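PDB 5FXU: envelope polyprotein from Puumala orthohantavirus, which forms, as the Gn glycoprotein ectodomain, part of the antigenic viral surface and probably works together with the partner glycoprotein Gc during host-cell entry. Local coordinates for residues Leu37-Phe45 and Thr136-Gly145. Residues are numbered along the deposited sequence; the frame is centred on the assembly and turned at random.
Sequences LKLESSCNF and TTKSCLLGLG
C43 and C140 are joined by a disulfide (SG to SG 2.1 Å, chi3 86°) just beyond the end of strand 39-41, where that edge strand runs antiparallel to strand 139-144. C140 SG sits between its own backbone N and carbonyl carbon (chi1 60°), directed at C43, and also lies obliquely beside the F45 ring.

Backbone bonds pair the strands: E40 and G143 form a hydrogen-bonded pair, with E40 N 2.8 Å from G143 O, and S42 N donates almost straight to L141 O at 2.9 Å. S41 OG, trans to the backbone N, accepts from C43 N at 3.0 Å, an ST turn that leads the chain into the disulfide.

Beyond the disulfide, the N44 amide uses both ends. N44 OD1 accepts from T137 OG1 at 2.7 Å, while N44 ND2 donates to T136 O at 3.0 Å, approaching from above that carbonyl's plane.

Apolar contacts line one face. L144 CD1 reaches L37 CB and L39 CG, both at 4.1 Å, and L142 CD2 meets the F45 ring edge; F112 of strand 107-116 and P123 of strand 120-130 touch L37 and L144.

The disulfide and the N44 amide thus tie the loop after strand 39-41 to residues 136-140, so the short strand's register rests on more than its few backbone bonds.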
ATOM      1  N   LEU A  37       6.559 -17.520   2.997  1.00 71.54           N
ATOM      2  CA  LEU A  37       7.396 -16.521   2.321  1.00 69.75           C
ATOM      3  C   LEU A  37       8.172 -15.631   3.295  1.00 70.16           C
ATOM      4  O   LEU A  37       7.591 -15.021   4.181  1.00 69.77           O
ATOM      5  CB  LEU A  37       6.557 -15.657   1.369  1.00 68.01           C
ATOM      6  CG  LEU A  37       6.014 -16.332   0.108  1.00 68.37           C
ATOM      7  CD1 LEU A  37       5.246 -15.318  -0.723  1.00 66.91           C
ATOM      8  CD2 LEU A  37       7.112 -16.985  -0.731  1.00 69.07           C
ATOM      9  N   LYS A  38       9.492 -15.574   3.108  1.00 71.18           N
ATOM     10  CA  LYS A  38      10.398 -14.748   3.913  1.00 71.61           C
ATOM     11  C   LYS A  38      11.236 -13.896   2.956  1.00 67.34           C
ATOM     12  O   LYS A  38      11.759 -14.415   1.967  1.00 65.33           O
ATOM     13  CB  LYS A  38      11.322 -15.651   4.754  1.00 76.80           C
ATOM     14  CG  LYS A  38      11.443 -15.268   6.248  1.00 79.94           C
ATOM     15  CD  LYS A  38      12.437 -14.130   6.413  1.00 84.02           C
ATOM     16  CE  LYS A  38      13.867 -14.637   6.551  1.00 87.63           C
ATOM     17  NZ  LYS A  38      14.236 -15.133   7.909  1.00 90.71           N
ATOM     18  N   LEU A  39      11.342 -12.597   3.219  1.00 64.47           N
ATOM     19  CA  LEU A  39      12.273 -11.752   2.465  1.00 64.36           C
ATOM     20  C   LEU A  39      13.683 -11.956   2.980  1.00 64.06           C
ATOM     21  O   LEU A  39      13.909 -11.821   4.169  1.00 63.80           O
ATOM     22  CB  LEU A  39      11.943 -10.253   2.583  1.00 64.19           C
ATOM     23  CG  LEU A  39      11.358  -9.540   1.360  1.00 64.09           C
ATOM     24  CD1 LEU A  39      11.353  -8.046   1.626  1.00 64.46           C
ATOM     25  CD2 LEU A  39      12.093  -9.810   0.052  1.00 64.17           C
ATOM     26  N   GLU A  40      14.608 -12.287   2.087  1.00 63.31           N
ATOM     27  CA  GLU A  40      16.032 -12.347   2.405  1.00 65.46           C
ATOM     28  C   GLU A  40      16.687 -11.188   1.688  1.00 60.64           C
ATOM     29  O   GLU A  40      16.232 -10.805   0.615  1.00 59.97           O
ATOM     30  CB  GLU A  40      16.689 -13.650   1.886  1.00 70.47           C
ATOM     31  CG  GLU A  40      16.029 -14.976   2.253  1.00 74.69           C
ATOM     32  CD  GLU A  40      16.249 -15.404   3.707  1.00 77.19           C
ATOM     33  OE1 GLU A  40      16.184 -14.547   4.609  1.00 80.25           O
ATOM     34  OE2 GLU A  40      16.453 -16.609   3.950  1.00 78.19           O
ATOM     35  N   SER A  41      17.774 -10.671   2.247  1.00 58.89           N
ATOM     36  CA  SER A  41      18.532  -9.589   1.616  1.00 58.62           C
ATOM     37  C   SER A  41      20.020  -9.847   1.687  1.00 58.30           C
ATOM     38  O   SER A  41      20.529 -10.244   2.726  1.00 56.97           O
ATOM     39  CB  SER A  41      18.252  -8.248   2.299  1.00 58.63           C
ATOM     40  OG  SER A  41      18.969  -7.196   1.664  1.00 60.21           O
ATOM     41  N   SER A  42      20.702  -9.621   0.570  1.00 58.83           N
ATOM     42  CA  SER A  42      22.149  -9.547   0.545  1.00 61.21           C
ATOM     43  C   SER A  42      22.627  -8.082   0.451  1.00 59.85           C
ATOM     44  O   SER A  42      23.798  -7.839   0.226  1.00 61.61           O
ATOM     45  CB  SER A  42      22.690 -10.352  -0.647  1.00 63.20           C
ATOM     46  OG  SER A  42      22.813  -9.516  -1.793  1.00 63.77           O
ATOM     47  N   CYS A  43      21.737  -7.114   0.611  1.00 58.56           N
ATOM     48  CA  CYS A  43      22.076  -5.723   0.340  1.00 57.06           C
ATOM     49  C   CYS A  43      22.795  -5.091   1.524  1.00 57.60           C
ATOM     50  O   CYS A  43      22.589  -5.495   2.666  1.00 56.28           O
ATOM     51  CB  CYS A  43      20.803  -4.926   0.032  1.00 56.73           C
ATOM     52  SG  CYS A  43      19.868  -5.446  -1.446  1.00 56.73           S
ATOM     53  N   ASN A  44      23.641  -4.099   1.238  1.00 58.57           N
ATOM     54  CA  ASN A  44      24.426  -3.385   2.270  1.00 59.26           C
ATOM     55  C   ASN A  44      23.623  -2.204   2.808  1.00 59.68           C
ATOM     56  O   ASN A  44      23.988  -1.028   2.615  1.00 59.01           O
ATOM     57  CB  ASN A  44      25.811  -2.938   1.753  1.00 59.49           C
ATOM     58  CG  ASN A  44      25.743  -2.115   0.465  1.00 58.57           C
ATOM     59  OD1 ASN A  44      24.860  -2.316  -0.385  1.00 55.77           O
ATOM     60  ND2 ASN A  44      26.683  -1.185   0.314  1.00 58.05           N
ATOM     61  N   PHE A  45      22.505  -2.537   3.450  1.00 58.51           N
ATOM     62  CA  PHE A  45      21.686  -1.553   4.134  1.00 57.45           C
ATOM     63  C   PHE A  45      21.103  -2.125   5.431  1.00 57.20           C
ATOM     64  O   PHE A  45      21.175  -3.331   5.676  1.00 56.09           O
ATOM     65  CB  PHE A  45      20.629  -0.897   3.196  1.00 56.55           C
ATOM     66  CG  PHE A  45      19.718  -1.861   2.424  1.00 55.95           C
ATOM     67  CD1 PHE A  45      19.016  -2.890   3.055  1.00 54.85           C
ATOM     68  CD2 PHE A  45      19.508  -1.654   1.055  1.00 54.62           C
ATOM     69  CE1 PHE A  45      18.166  -3.711   2.327  1.00 56.70           C
ATOM     70  CE2 PHE A  45      18.666  -2.475   0.325  1.00 55.97           C
ATOM     71  CZ  PHE A  45      17.982  -3.504   0.962  1.00 56.09           C
ATOM     72  N   THR A 136      26.115   4.104  -1.618  1.00 42.32           N
ATOM     73  CA  THR A 136      26.733   2.863  -1.205  1.00 42.53           C
ATOM     74  C   THR A 136      26.533   1.693  -2.143  1.00 41.99           C
ATOM     75  O   THR A 136      27.237   0.683  -2.001  1.00 42.83           O
ATOM     76  CB  THR A 136      26.227   2.395   0.172  1.00 42.86           C
ATOM     77  OG1 THR A 136      24.817   2.148   0.136  1.00 40.37           O
ATOM     78  CG2 THR A 136      26.569   3.415   1.233  1.00 43.47           C
ATOM     79  N   THR A 137      25.575   1.786  -3.054  1.00 41.35           N
ATOM     80  CA  THR A 137      25.018   0.580  -3.703  1.00 42.76           C
ATOM     81  C   THR A 137      24.657   0.822  -5.175  1.00 42.46           C
ATOM     82  O   THR A 137      23.924   1.776  -5.477  1.00 42.38           O
ATOM     83  CB  THR A 137      23.767   0.090  -2.926  1.00 41.79           C
ATOM     84  OG1 THR A 137      24.077  -0.009  -1.527  1.00 41.67           O
ATOM     85  CG2 THR A 137      23.316  -1.289  -3.408  1.00 42.67           C
ATOM     86  N   LYS A 138      25.190  -0.029  -6.061  1.00 43.50           N
ATOM     87  CA  LYS A 138      24.819  -0.067  -7.482  1.00 45.86           C
ATOM     88  C   LYS A 138      23.750  -1.156  -7.743  1.00 43.82           C
ATOM     89  O   LYS A 138      22.779  -0.924  -8.447  1.00 41.61           O
ATOM     90  CB  LYS A 138      26.043  -0.334  -8.371  1.00 49.47           C
ATOM     91  CG  LYS A 138      25.783  -0.363  -9.887  1.00 53.21           C
ATOM     92  CD  LYS A 138      25.415   1.012 -10.471  1.00 56.18           C
ATOM     93  CE  LYS A 138      24.849   0.923 -11.902  1.00 58.93           C
ATOM     94  NZ  LYS A 138      23.353   0.708 -11.976  1.00 59.58           N
ATOM     95  N   SER A 139      23.964  -2.335  -7.195  1.00 43.60           N
ATOM     96  CA  SER A 139      22.983  -3.396  -7.274  1.00 44.95           C
ATOM     97  C   SER A 139      23.146  -4.367  -6.140  1.00 44.97           C
ATOM     98  O   SER A 139      24.224  -4.500  -5.577  1.00 45.19           O
ATOM     99  CB  SER A 139      23.061  -4.131  -8.622  1.00 46.20           C
ATOM    100  OG  SER A 139      24.369  -4.592  -8.900  1.00 48.83           O
ATOM    101  N   CYS A 140      22.060  -5.041  -5.801  1.00 45.84           N
ATOM    102  CA  CYS A 140      22.094  -6.078  -4.787  1.00 47.58           C
ATOM    103  C   CYS A 140      20.878  -6.983  -4.969  1.00 47.31           C
ATOM    104  O   CYS A 140      20.106  -6.792  -5.905  1.00 47.13           O
ATOM    105  CB  CYS A 140      22.190  -5.469  -3.390  1.00 48.93           C
ATOM    106  SG  CYS A 140      20.823  -4.383  -2.952  1.00 50.46           S
ATOM    107  N   LEU A 141      20.747  -8.000  -4.118  1.00 48.93           N
ATOM    108  CA  LEU A 141      19.764  -9.054  -4.308  1.00 49.02           C
ATOM    109  C   LEU A 141      18.847  -9.196  -3.117  1.00 48.42           C
ATOM    110  O   LEU A 141      19.289  -9.188  -1.979  1.00 48.70           O
ATOM    111  CB  LEU A 141      20.452 -10.391  -4.554  1.00 50.69           C
ATOM    112  CG  LEU A 141      21.193 -10.547  -5.888  1.00 53.14           C
ATOM    113  CD1 LEU A 141      21.883 -11.905  -5.955  1.00 55.02           C
ATOM    114  CD2 LEU A 141      20.266 -10.398  -7.082  1.00 53.33           C
ATOM    115  N   LEU A 142      17.563  -9.356  -3.411  1.00 48.02           N
ATOM    116  CA  LEU A 142      16.588  -9.816  -2.448  1.00 47.34           C
ATOM    117  C   LEU A 142      16.074 -11.166  -2.940  1.00 47.23           C
ATOM    118  O   LEU A 142      16.036 -11.461  -4.146  1.00 46.21           O
ATOM    119  CB  LEU A 142      15.421  -8.831  -2.325  1.00 47.10           C
ATOM    120  CG  LEU A 142      15.714  -7.347  -2.059  1.00 47.32           C
ATOM    121  CD1 LEU A 142      14.450  -6.502  -2.166  1.00 45.77           C
ATOM    122  CD2 LEU A 142      16.324  -7.165  -0.679  1.00 48.67           C
ATOM    123  N   GLY A 143      15.684 -11.993  -1.991  1.00 47.14           N
ATOM    124  CA  GLY A 143      15.023 -13.236  -2.300  1.00 48.11           C
ATOM    125  C   GLY A 143      13.675 -13.281  -1.614  1.00 47.57           C
ATOM    126  O   GLY A 143      13.513 -12.794  -0.481  1.00 44.35           O
ATOM    127  N   LEU A 144      12.719 -13.890  -2.309  1.00 48.21           N
ATOM    128  CA  LEU A 144      11.397 -14.153  -1.755  1.00 49.32           C
ATOM    129  C   LEU A 144      10.928 -15.510  -2.255  1.00 50.40           C
ATOM    130  O   LEU A 144      10.703 -15.692  -3.462  1.00 47.28           O
ATOM    131  CB  LEU A 144      10.406 -13.054  -2.150  1.00 47.98           C
ATOM    132  CG  LEU A 144       9.068 -13.119  -1.418  1.00 48.75           C
ATOM    133  CD1 LEU A 144       9.211 -12.828   0.070  1.00 48.55           C
ATOM    134  CD2 LEU A 144       8.104 -12.126  -2.052  1.00 49.52           C
ATOM    135  N   GLY A 145      10.830 -16.452  -1.311  1.00 54.12           N
ATOM    136  CA  GLY A 145      10.633 -17.868  -1.605  1.00 58.41           C
ATOM    137  C   GLY A 145      11.704 -18.337  -2.568  1.00 61.24           C
ATOM    138  O   GLY A 145      12.889 -18.313  -2.243  1.00 61.21           O
TER